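Local coordinates for protein benzyl alcohol dehydrogenase (Acinetobacter calcoaceticus, PDB 1F8F) that probably catalyses the NAD-dependent oxidation of benzyl alcohol to benzaldehyde, as a zinc-containing medium-chain alcohol dehydrogenase, at residues Gly95-Cys100 with Tyr107-Phe112. Numbering follows the deposited sequence.
Sequences GKCTQC and YCSEFF. With ZN (zinc ion), chain C.
Gln-99 and Cys-108 bring the two backbones nearest, 5.2 Å between their CA atoms, where the turn that Cys-97 N-caps faces the type I beta turn Cys-108 to Phe-111. Zinc bridges them through three thiolates: Cys-97 SG at 2.4 Å, Cys-100 SG and Cys-108 SG each at 2.3 Å, with Cys-94 completing the Cys4 site. Cysteine suits these places because its soft sulfur binds zinc and still accepts N-H bonds. Cys-97 SG, set between its own N and carbonyl carbon (chi1 72°), takes the capping bond from Cys-100 N and, across the contact, a nearly straight one from Ser-109 N at 3.5 Å (165°). Cys-108 SG, swung anti to its N (chi1 174°), accepts from Glu-110 N, while a weak bond from Gly-95 N reaches Cys-100 SG; positive phi suits glycine at this bend. The short serine side chain fits alongside Cys-97, Ser-109 OG 3.5 Å from Cys-97 CB. Gln-99 CB sits 3.5 Å from Tyr-107 O, and the two side chains cross at about a right angle; the phenol OH bonds to Val-315 N and Ser-318 OG. This is the structural zinc lobe of the alcohol dehydrogenase family, distinct from the zinc held by Cys-44, His-65 and Cys-173. Amide hydrogens directed at the sulfurs would disperse their negative charge, probably stabilising the thiolates, consistent with metal and backbone amides together holding 95-100 and 107-112 in place.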
loop_
_atom_site.group_PDB
_atom_site.type_symbol
_atom_site.label_atom_id
_atom_site.label_comp_id
_atom_site.label_asym_id
_atom_site.label_seq_id
_atom_site.Cartn_x
_atom_site.Cartn_y
_atom_site.Cartn_z
ATOM N N GLY A 95 -11.847 20.167 -7.432
ATOM C CA GLY A 95 -12.214 18.939 -8.118
ATOM C C GLY A 95 -11.755 18.774 -9.564
ATOM O O GLY A 95 -12.194 17.888 -10.312
ATOM N N LYS A 96 -10.790 19.615 -9.953
ATOM C CA LYS A 96 -10.229 19.603 -11.299
ATOM C C LYS A 96 -8.693 19.591 -11.209
ATOM O O LYS A 96 -8.082 19.290 -12.244
ATOM C CB LYS A 96 -10.604 20.913 -12.010
ATOM C CG LYS A 96 -12.039 21.238 -12.275
ATOM C CD LYS A 96 -12.243 22.395 -13.245
ATOM C CE LYS A 96 -13.622 23.040 -13.103
ATOM N NZ LYS A 96 -13.839 24.133 -14.108
ATOM N N CYS A 97 -8.063 19.895 -10.074
ATOM C CA CYS A 97 -6.596 19.898 -10.018
ATOM C C CYS A 97 -5.992 18.498 -9.839
ATOM O O CYS A 97 -6.749 17.517 -9.759
ATOM C CB CYS A 97 -6.096 20.842 -8.907
ATOM S SG CYS A 97 -6.385 20.184 -7.220
ATOM N N THR A 98 -4.655 18.407 -9.741
ATOM C CA THR A 98 -3.990 17.094 -9.625
ATOM C C THR A 98 -4.443 16.317 -8.368
ATOM O O THR A 98 -4.702 15.098 -8.362
ATOM C CB THR A 98 -2.453 17.271 -9.605
ATOM O OG1 THR A 98 -1.976 17.712 -10.871
ATOM C CG2 THR A 98 -1.717 15.998 -9.215
ATOM N N GLN A 99 -4.490 17.043 -7.240
ATOM C CA GLN A 99 -4.923 16.407 -5.971
ATOM C C GLN A 99 -6.390 16.037 -6.014
ATOM O O GLN A 99 -6.648 14.886 -5.670
ATOM C CB GLN A 99 -4.490 17.238 -4.785
ATOM C CG GLN A 99 -3.051 16.883 -4.416
ATOM C CD GLN A 99 -2.079 17.648 -5.267
ATOM O OE1 GLN A 99 -1.048 17.101 -5.688
ATOM N NE2 GLN A 99 -2.405 18.908 -5.502
ATOM N N CYS A 100 -7.331 16.819 -6.517
ATOM C CA CYS A 100 -8.721 16.451 -6.627
ATOM C C CYS A 100 -8.927 15.281 -7.570
ATOM O O CYS A 100 -9.533 14.310 -7.081
ATOM C CB CYS A 100 -9.609 17.646 -6.979
ATOM S SG CYS A 100 -9.557 19.022 -5.773
ATOM N N TYR A 107 -6.282 18.115 -0.136
ATOM C CA TYR A 107 -4.994 18.631 -0.549
ATOM C C TYR A 107 -5.060 19.469 -1.808
ATOM O O TYR A 107 -4.066 19.853 -2.423
ATOM C CB TYR A 107 -3.933 17.457 -0.558
ATOM C CG TYR A 107 -3.923 16.884 0.870
ATOM C CD1 TYR A 107 -3.476 17.619 1.961
ATOM C CD2 TYR A 107 -4.488 15.651 1.123
ATOM C CE1 TYR A 107 -3.560 17.160 3.246
ATOM C CE2 TYR A 107 -4.483 15.140 2.414
ATOM C CZ TYR A 107 -4.069 15.909 3.492
ATOM O OH TYR A 107 -4.148 15.289 4.730
ATOM N N CYS A 108 -6.268 19.769 -2.255
ATOM C CA CYS A 108 -6.581 20.610 -3.413
ATOM C C CYS A 108 -5.628 21.775 -3.446
ATOM O O CYS A 108 -5.400 22.539 -2.490
ATOM C CB CYS A 108 -8.027 21.164 -3.419
ATOM S SG CYS A 108 -8.605 22.344 -4.632
ATOM N N SER A 109 -5.059 22.047 -4.628
ATOM C CA SER A 109 -4.131 23.187 -4.745
ATOM C C SER A 109 -4.861 24.518 -4.579
ATOM O O SER A 109 -4.260 25.587 -4.462
ATOM C CB SER A 109 -3.285 23.050 -6.010
ATOM O OG SER A 109 -4.116 23.166 -7.163
ATOM N N GLU A 110 -6.197 24.544 -4.474
ATOM C CA GLU A 110 -6.879 25.802 -4.163
ATOM C C GLU A 110 -7.398 25.715 -2.733
ATOM O O GLU A 110 -8.259 26.522 -2.408
ATOM C CB GLU A 110 -7.985 26.093 -5.183
ATOM C CG GLU A 110 -7.624 26.010 -6.639
ATOM C CD GLU A 110 -8.485 26.496 -7.770
ATOM O OE1 GLU A 110 -9.718 26.708 -7.805
ATOM O OE2 GLU A 110 -7.887 26.703 -8.875
ATOM N N PHE A 111 -6.954 24.819 -1.852
ATOM C CA PHE A 111 -7.508 24.789 -0.502
ATOM C C PHE A 111 -7.477 26.135 0.167
ATOM O O PHE A 111 -8.593 26.654 0.201
ATOM C CB PHE A 111 -6.904 23.710 0.421
ATOM C CG PHE A 111 -7.806 23.341 1.581
ATOM C CD1 PHE A 111 -7.837 24.108 2.732
ATOM C CD2 PHE A 111 -8.654 22.240 1.499
ATOM C CE1 PHE A 111 -8.673 23.756 3.777
ATOM C CE2 PHE A 111 -9.485 21.893 2.517
ATOM C CZ PHE A 111 -9.492 22.642 3.678
ATOM N N PHE A 112 -6.515 26.947 0.483
ATOM C CA PHE A 112 -6.580 28.224 1.165
ATOM C C PHE A 112 -7.394 29.336 0.543
ATOM O O PHE A 112 -7.765 30.348 1.161
ATOM C CB PHE A 112 -5.106 28.623 1.441
ATOM C CG PHE A 112 -4.999 29.714 2.472
ATOM C CD1 PHE A 112 -5.049 31.037 2.068
ATOM C CD2 PHE A 112 -4.844 29.439 3.823
ATOM C CE1 PHE A 112 -4.961 32.074 2.973
ATOM C CE2 PHE A 112 -4.751 30.473 4.739
ATOM C CZ PHE A 112 -4.820 31.793 4.312
HETATM ZN ZN ZN C . -8.513 20.918 -6.484
#